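Local coordinates for protein nudix Hydrolase, RenU (Mycolicibacterium smegmatis, PDB 6UUF) that probably hydrolyses nucleoside diphosphate derivatives such as NADH, using magnesium as cofactor, as a member of the Nudix hydrolase family, at residues D6-V9 / A15-W18; G59-D62 / T66-Q69; V132-V137 / R152-T157. The protein carries 3 engineered substitutions. All blocks are in the same frame, centred on the assembly; numbering follows the deposited sequence.

Contact 1 of 3, residues D6-V9 / A15-W18; sequences DGWV and ARFW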
loop_
_atom_site.group_PDB
_atom_site.type_symbol
_atom_site.label_atom_id
_atom_site.label_comp_id
_atom_site.label_asym_id
_atom_site.label_seq_id
_atom_site.Cartn_x
_atom_site.Cartn_y
_atom_site.Cartn_z
ATOM N N ASP A 6 -4.969 -11.740 13.251
ATOM C CA ASP A 6 -4.854 -11.502 14.713
ATOM C C ASP A 6 -3.678 -12.112 15.498
ATOM O O ASP A 6 -3.883 -12.975 16.348
ATOM C CB ASP A 6 -6.187 -11.852 15.430
ATOM C CG ASP A 6 -7.273 -10.798 15.214
ATOM O OD1 ASP A 6 -8.011 -10.887 14.202
ATOM O OD2 ASP A 6 -7.384 -9.878 16.060
ATOM N N GLY A 7 -2.461 -11.625 15.258
ATOM C CA GLY A 7 -1.352 -11.964 16.136
ATOM C C GLY A 7 -0.004 -11.508 15.669
ATOM O O GLY A 7 0.150 -10.930 14.622
ATOM N N TRP A 8 0.986 -11.784 16.482
ATOM C CA TRP A 8 2.323 -11.270 16.283
ATOM C C TRP A 8 3.153 -12.300 15.610
ATOM O O TRP A 8 2.974 -13.488 15.827
ATOM C CB TRP A 8 2.980 -10.938 17.637
ATOM C CG TRP A 8 2.254 -9.898 18.397
ATOM C CD1 TRP A 8 1.473 -10.073 19.512
ATOM C CD2 TRP A 8 2.224 -8.513 18.098
ATOM N NE1 TRP A 8 0.960 -8.856 19.919
ATOM C CE2 TRP A 8 1.419 -7.886 19.068
ATOM C CE3 TRP A 8 2.813 -7.734 17.103
ATOM C CZ2 TRP A 8 1.176 -6.531 19.061
ATOM C CZ3 TRP A 8 2.566 -6.379 17.088
ATOM C CH2 TRP A 8 1.757 -5.786 18.058
ATOM N N VAL A 9 4.073 -11.833 14.795
ATOM C CA VAL A 9 5.242 -12.621 14.431
ATOM C C VAL A 9 6.475 -11.955 15.043
ATOM O O VAL A 9 6.659 -10.724 14.920
ATOM C CB VAL A 9 5.359 -12.696 12.917
ATOM C CG1 VAL A 9 6.633 -13.457 12.485
ATOM C CG2 VAL A 9 4.079 -13.323 12.353
ATOM N N ALA A 15 12.182 -8.147 17.031
ATOM C CA ALA A 15 11.073 -7.180 16.983
ATOM C C ALA A 15 9.795 -7.903 16.543
ATOM O O ALA A 15 9.838 -8.850 15.743
ATOM C CB ALA A 15 11.383 -6.034 16.039
ATOM N N ARG A 16 8.661 -7.455 17.061
ATOM C CA ARG A 16 7.402 -8.119 16.732
ATOM C C ARG A 16 6.781 -7.389 15.571
ATOM O O ARG A 16 6.946 -6.207 15.496
ATOM C CB ARG A 16 6.442 -8.163 17.919
ATOM C CG ARG A 16 5.900 -6.835 18.367
ATOM C CD ARG A 16 4.972 -7.071 19.552
ATOM N NE ARG A 16 5.651 -7.366 20.817
ATOM C CZ ARG A 16 5.023 -7.797 21.911
ATOM N NH1 ARG A 16 3.716 -8.050 21.894
ATOM N NH2 ARG A 16 5.694 -7.997 23.026
ATOM N N PHE A 17 6.057 -8.124 14.714
ATOM C CA PHE A 17 5.334 -7.615 13.561
ATOM C C PHE A 17 3.908 -8.082 13.657
ATOM O O PHE A 17 3.666 -9.256 13.952
ATOM C CB PHE A 17 5.915 -8.223 12.320
ATOM C CG PHE A 17 7.294 -7.751 12.012
ATOM C CD1 PHE A 17 8.405 -8.262 12.697
ATOM C CD2 PHE A 17 7.499 -6.769 11.062
ATOM C CE1 PHE A 17 9.693 -7.780 12.449
ATOM C CE2 PHE A 17 8.794 -6.318 10.781
ATOM C CZ PHE A 17 9.894 -6.808 11.496
ATOM N N TRP A 18 2.967 -7.202 13.368
ATOM C CA TRP A 18 1.583 -7.558 13.422
ATOM C C TRP A 18 1.083 -8.307 12.188
ATOM O O TRP A 18 1.269 -7.854 11.044
ATOM C CB TRP A 18 0.725 -6.333 13.568
ATOM C CG TRP A 18 -0.678 -6.750 13.724
ATOM C CD1 TRP A 18 -1.662 -6.669 12.797
ATOM C CD2 TRP A 18 -1.240 -7.379 14.865
ATOM N NE1 TRP A 18 -2.818 -7.179 13.302
ATOM C CE2 TRP A 18 -2.589 -7.636 14.570
ATOM C CE3 TRP A 18 -0.731 -7.749 16.113
ATOM C CZ2 TRP A 18 -3.453 -8.207 15.485
ATOM C CZ3 TRP A 18 -1.559 -8.343 17.005
ATOM C CH2 TRP A 18 -2.924 -8.573 16.694
#
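Arg16 and Trp18 hold the indole of Trp8 between them, and the arginine is the one to follow outward. Its CB lies 3.7 Å from Trp8 CE3, which CG also touches. CD comes down over the six-membered ring as a CH-pi contact, 3.3 Å from Trp8 CE3. A bend at chi3 (75°) then carries the chain across to the five-membered ring, where CZ stands 4.6 Å from the centroid in a cation-pi contact. The guanidinium is nearly upright on the indole, NH1 near Trp8 NE1 without bonding, both being donors. On the opposite face Trp18 presents its edge, a T-shaped pair with the six-membered rings at 81° and CE3 3.6 Å from Trp8 CD2. Gly7 CA in turn lies over the face of Trp18. In the backbone, Val9 and Phe17 form an antiparallel hydrogen-bonded pair, Val9 N to Phe17 O and Phe17 N to Val9 O both measuring 2.7 Å; the neighbouring non-hydrogen-bonded pair, Trp8 and Trp18, puts both indoles on one face. This is a beta hairpin of strands 8-10 and 16-18 at the protein surface, linked to strand 104-113 by Trp105, which meets the Phe17 ring and donates to Trp18 O.

Contact 2 of 3, residues G59-D62 / T66-Q69; sequences GARD and TPEQ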
loop_
_atom_site.group_PDB
_atom_site.type_symbol
_atom_site.label_atom_id
_atom_site.label_comp_id
_atom_site.label_asym_id
_atom_site.label_seq_id
_atom_site.Cartn_x
_atom_site.Cartn_y
_atom_site.Cartn_z
ATOM N N GLY A 59 -3.428 -3.210 5.096
ATOM C CA GLY A 59 -3.629 -3.750 6.416
ATOM C C GLY A 59 -3.179 -5.174 6.413
ATOM O O GLY A 59 -2.516 -5.625 5.473
ATOM N N ALA A 60 -3.557 -5.872 7.465
ATOM C CA ALA A 60 -3.183 -7.270 7.656
ATOM C C ALA A 60 -3.941 -8.215 6.759
ATOM O O ALA A 60 -5.157 -8.069 6.532
ATOM C CB ALA A 60 -3.349 -7.695 9.122
ATOM N N ARG A 61 -3.213 -9.195 6.258
ATOM C CA ARG A 61 -3.792 -10.195 5.395
ATOM C C ARG A 61 -4.495 -11.244 6.231
ATOM O O ARG A 61 -3.939 -11.747 7.212
ATOM C CB ARG A 61 -2.689 -10.841 4.596
ATOM C CG ARG A 61 -3.176 -11.853 3.619
ATOM C CD ARG A 61 -2.026 -12.384 2.795
ATOM N NE ARG A 61 -2.531 -13.481 1.979
ATOM C CZ ARG A 61 -1.763 -14.307 1.273
ATOM N NH1 ARG A 61 -0.434 -14.190 1.300
ATOM N NH2 ARG A 61 -2.335 -15.289 0.576
ATOM N N ASP A 62 -5.720 -11.558 5.833
ATOM C CA ASP A 62 -6.502 -12.586 6.498
ATOM C C ASP A 62 -6.191 -13.993 5.911
ATOM O O ASP A 62 -5.697 -14.141 4.780
ATOM C CB ASP A 62 -7.987 -12.225 6.394
ATOM C CG ASP A 62 -8.836 -12.856 7.489
ATOM O OD1 ASP A 62 -8.296 -13.531 8.420
ATOM O OD2 ASP A 62 -10.069 -12.659 7.425
ATOM N N THR A 66 -5.968 -13.525 -0.655
ATOM C CA THR A 66 -4.747 -13.281 -1.396
ATOM C C THR A 66 -4.271 -11.906 -0.969
ATOM O O THR A 66 -5.106 -11.100 -0.471
ATOM C CB THR A 66 -5.035 -13.291 -2.888
ATOM O OG1 THR A 66 -5.998 -12.258 -3.169
ATOM C CG2 THR A 66 -5.558 -14.697 -3.308
ATOM N N PRO A 67 -2.950 -11.638 -1.137
ATOM C CA PRO A 67 -2.456 -10.275 -0.961
ATOM C C PRO A 67 -3.297 -9.235 -1.727
ATOM O O PRO A 67 -3.618 -8.194 -1.155
ATOM C CB PRO A 67 -0.997 -10.335 -1.488
ATOM C CG PRO A 67 -0.632 -11.768 -1.543
ATOM C CD PRO A 67 -1.917 -12.546 -1.685
ATOM N N GLU A 68 -3.700 -9.540 -2.959
ATOM C CA GLU A 68 -4.558 -8.650 -3.748
ATOM C C GLU A 68 -5.916 -8.322 -3.094
ATOM O O GLU A 68 -6.352 -7.163 -3.024
ATOM C CB GLU A 68 -4.717 -9.041 -5.257
ATOM C CG GLU A 68 -4.527 -10.468 -5.739
ATOM C CD GLU A 68 -3.079 -10.985 -5.737
ATOM O OE1 GLU A 68 -2.688 -11.497 -4.673
ATOM O OE2 GLU A 68 -2.381 -10.984 -6.780
ATOM N N GLN A 69 -6.564 -9.333 -2.579
ATOM C CA GLN A 69 -7.810 -9.123 -1.887
ATOM C C GLN A 69 -7.602 -8.294 -0.669
ATOM O O GLN A 69 -8.414 -7.425 -0.381
ATOM C CB GLN A 69 -8.424 -10.465 -1.518
ATOM C CG GLN A 69 -8.933 -11.152 -2.761
ATOM C CD GLN A 69 -9.386 -12.544 -2.497
ATOM O OE1 GLN A 69 -8.767 -13.288 -1.785
ATOM N NE2 GLN A 69 -10.470 -12.906 -3.109
#
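Arg61 reaches Pro67 through an almost fully extended chain: CG is anti to the backbone N (chi1 -177°), and the torsions beyond it stay near 180°, an extended reach that lays the guanidinium alongside the proline ring, both side chains pointing the same way. Pro67 CD sits over the centre of one guanidinium face, 3.4 Å from Arg61 CZ. Pro67 CG is 3.7 Å from Arg61 NH1, while Arg61 NH2 comes as near to Thr66 CA, approaching it obliquely. No hydrogen bond joins the two segments here; the flat cation simply rests on the hydrocarbon of the ring, and its N-H groups look elsewhere, NE donating to the backbone O of Glu65. Gly59, Glu65 and Arg73 fall on the G, first E and R of the Nudix box, GX5EX7REUXEEXGU, whose loop-helix-loop passes from strand 54-60 into helix 67-79. The chain has alanine where the signature has its other three glutamates, probably the three engineered substitutions, so the family's metal-binding glutamates are missing here. Arg73 donates from NH2 to Ala60 O. An alanine at Arg61 would remove the guanidinium and is likely to leave Glu65 O without this donor and Pro67 CD without the flat group that packs on it. The helix begins with a capping box. Thr66, the N-cap, accepts at OG1 from Gln69 N at 3.0 Å, and Gln69 OE1 accepts from Thr66 N over the same distance, in the carbonyl plane and on a lone pair, with a nearly straight N-H...O angle of 170°. Pro67 is the first helical residue after the cap.

Contact 3 of 3, residues V132-V137 / R152-T157; sequences VLEDQV and RLREVT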
loop_
_atom_site.group_PDB
_atom_site.type_symbol
_atom_site.label_atom_id
_atom_site.label_comp_id
_atom_site.label_asym_id
_atom_site.label_seq_id
_atom_site.Cartn_x
_atom_site.Cartn_y
_atom_site.Cartn_z
ATOM N N VAL A 132 -0.870 11.977 -5.555
ATOM C CA VAL A 132 0.474 12.620 -5.577
ATOM C C VAL A 132 1.182 12.197 -6.852
ATOM O O VAL A 132 1.276 11.022 -7.154
ATOM C CB VAL A 132 1.319 12.193 -4.374
ATOM C CG1 VAL A 132 2.753 12.737 -4.432
ATOM C CG2 VAL A 132 0.637 12.649 -3.091
ATOM N N LEU A 133 1.655 13.142 -7.635
ATOM C CA LEU A 133 2.425 12.778 -8.829
ATOM C C LEU A 133 3.568 11.839 -8.427
ATOM O O LEU A 133 4.212 12.084 -7.423
ATOM C CB LEU A 133 2.957 14.010 -9.552
ATOM C CG LEU A 133 1.871 14.814 -10.272
ATOM C CD1 LEU A 133 2.394 16.186 -10.688
ATOM C CD2 LEU A 133 1.331 14.067 -11.466
ATOM N N GLU A 134 3.741 10.750 -9.185
ATOM C CA GLU A 134 4.807 9.792 -8.955
ATOM C C GLU A 134 6.181 10.393 -8.711
ATOM O O GLU A 134 6.889 9.966 -7.815
ATOM C CB GLU A 134 4.941 8.865 -10.161
ATOM C CG GLU A 134 3.973 7.722 -10.215
ATOM C CD GLU A 134 4.418 6.655 -11.221
ATOM O OE1 GLU A 134 4.498 7.005 -12.437
ATOM O OE2 GLU A 134 4.709 5.494 -10.789
ATOM N N ASP A 135 6.551 11.386 -9.510
ATOM C CA ASP A 135 7.833 12.119 -9.343
ATOM C C ASP A 135 7.928 12.915 -8.051
ATOM O O ASP A 135 9.036 13.312 -7.642
ATOM C CB ASP A 135 8.058 13.109 -10.511
ATOM C CG ASP A 135 8.377 12.407 -11.834
ATOM O OD1 ASP A 135 9.174 11.444 -11.861
ATOM O OD2 ASP A 135 7.839 12.837 -12.876
ATOM N N GLN A 136 6.777 13.215 -7.437
ATOM C CA GLN A 136 6.748 14.007 -6.198
ATOM C C GLN A 136 6.527 13.201 -4.925
ATOM O O GLN A 136 6.634 13.763 -3.827
ATOM C CB GLN A 136 5.710 15.112 -6.326
ATOM C CG GLN A 136 6.068 16.038 -7.482
ATOM C CD GLN A 136 5.438 17.382 -7.357
ATOM O OE1 GLN A 136 6.163 18.382 -7.318
ATOM N NE2 GLN A 136 4.081 17.430 -7.252
ATOM N N VAL A 137 6.288 11.888 -5.051
ATOM C CA VAL A 137 6.080 11.033 -3.872
ATOM C C VAL A 137 7.237 11.136 -2.870
ATOM O O VAL A 137 6.996 11.320 -1.680
ATOM C CB VAL A 137 5.820 9.549 -4.283
ATOM C CG1 VAL A 137 5.979 8.590 -3.098
ATOM C CG2 VAL A 137 4.422 9.438 -4.893
ATOM N N ARG A 152 12.537 1.107 -5.721
ATOM C CA ARG A 152 12.305 -0.188 -6.320
ATOM C C ARG A 152 10.890 -0.284 -6.935
ATOM O O ARG A 152 10.762 -0.670 -8.100
ATOM C CB ARG A 152 12.573 -1.289 -5.313
ATOM C CG ARG A 152 12.681 -2.683 -5.930
ATOM C CD ARG A 152 13.960 -2.902 -6.776
ATOM N NE ARG A 152 13.869 -4.183 -7.510
ATOM C CZ ARG A 152 13.720 -4.350 -8.830
ATOM N NH1 ARG A 152 13.689 -3.323 -9.691
ATOM N NH2 ARG A 152 13.621 -5.590 -9.306
ATOM N N LEU A 153 9.853 0.140 -6.198
ATOM C CA LEU A 153 8.498 0.207 -6.774
ATOM C C LEU A 153 8.413 1.050 -8.021
ATOM O O LEU A 153 7.670 0.714 -8.933
ATOM C CB LEU A 153 7.474 0.748 -5.763
ATOM C CG LEU A 153 7.196 -0.256 -4.677
ATOM C CD1 LEU A 153 6.544 0.374 -3.473
ATOM C CD2 LEU A 153 6.336 -1.381 -5.228
ATOM N N ARG A 154 9.131 2.174 -8.062
ATOM C CA ARG A 154 9.151 2.986 -9.282
ATOM C C ARG A 154 9.709 2.241 -10.484
ATOM O O ARG A 154 9.182 2.359 -11.603
ATOM C CB ARG A 154 9.982 4.223 -9.048
ATOM C CG ARG A 154 9.272 5.219 -8.185
ATOM C CD ARG A 154 8.703 6.294 -9.063
ATOM N NE ARG A 154 9.636 7.388 -9.165
ATOM C CZ ARG A 154 9.506 8.414 -9.992
ATOM N NH1 ARG A 154 8.506 8.484 -10.885
ATOM N NH2 ARG A 154 10.410 9.367 -9.926
ATOM N N GLU A 155 10.796 1.496 -10.254
ATOM C CA GLU A 155 11.414 0.707 -11.335
ATOM C C GLU A 155 10.387 -0.316 -11.862
ATOM O O GLU A 155 10.183 -0.484 -13.057
ATOM C CB GLU A 155 12.692 0.022 -10.847
ATOM C CG GLU A 155 13.802 1.006 -10.522
ATOM C CD GLU A 155 15.014 0.445 -9.777
ATOM O OE1 GLU A 155 15.049 -0.747 -9.387
ATOM O OE2 GLU A 155 15.963 1.237 -9.563
ATOM N N VAL A 156 9.709 -0.963 -10.944
ATOM C CA VAL A 156 8.631 -1.853 -11.313
ATOM C C VAL A 156 7.477 -1.131 -11.985
ATOM O O VAL A 156 6.998 -1.570 -13.004
ATOM C CB VAL A 156 8.099 -2.628 -10.102
ATOM C CG1 VAL A 156 6.891 -3.470 -10.477
ATOM C CG2 VAL A 156 9.212 -3.513 -9.539
ATOM N N THR A 157 7.012 -0.028 -11.450
ATOM C CA THR A 157 5.856 0.614 -12.100
ATOM C C THR A 157 6.195 1.020 -13.540
ATOM O O THR A 157 5.337 0.951 -14.420
ATOM C CB THR A 157 5.330 1.829 -11.304
ATOM O OG1 THR A 157 6.414 2.698 -11.035
ATOM C CG2 THR A 157 4.711 1.393 -9.970
#
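The guanidinium of Arg154 has the backbone O of Glu134 over the centre of one face, 3.7 Å above its plane, and OD1 of Asp135 at its edge, close to that plane. The carboxylate is turned 77° from the guanidinium, and the grip is end-on: two nitrogens meet a single oxygen. Asp135 OD1 takes Arg154 NH2 on its anti lone pair, at 3.1 Å, whereas NH1 reaches the same OD1 at 3.2 Å from above the carboxylate plane. Neither bond is straight, the angles at hydrogen being 150° and 144°, as the sharing of one acceptor by both donors would suggest. Together they make a salt bridge. Bends at chi2 and chi3 swing the arginine tip off the helix toward residues 134 and 135, and NH1 also packs 3.7 Å from Glu134 CB. Glu134 itself sends its chain past the arginine toward Thr157, coming from the opposite direction, so that OE2 and Thr157 OG1 are 3.3 Å apart. Its OE1 is 4.5 Å from Arg154 NH1, beyond a salt bridge, though the nearby positive charge would probably still favour the ionised carboxylate. Farther in, Val137 and Leu153 pack on Phe146, and Val137 also touches strand 37-44. Segment 132-137 leaves strand 126-133 and helix 144-158 lies back against the sheet, touching strand 104-113, as in the alpha/beta/alpha sandwich of Nudix hydrolases, in which a mixed sheet lies between helices, here 144-158 on one side and the Nudix helix 67-79 on the other.

Overall arrangement
The three contacts follow one another along the chain without interleaving. Contact 1, in a separate two-stranded hairpin, and contact 2, at the start of the Nudix helix 67-79, have centres about 15 Å apart and just touch, Trp18 CD1 lying 4.2 Å from Ala60 CB. Contact 3 stands across the chain's centre from both, about 29 Å from contact 1 and 22 Å from contact 2, centre to centre. Contacts 2 and 3 reach the same six-stranded mixed sheet, one through strand 54-60 and the other through strand 126-133. Contact 1 thus closes the hairpin on itself, while contacts 2 and 3 fix helices 67-79 and 144-158 to strand ends of one sheet.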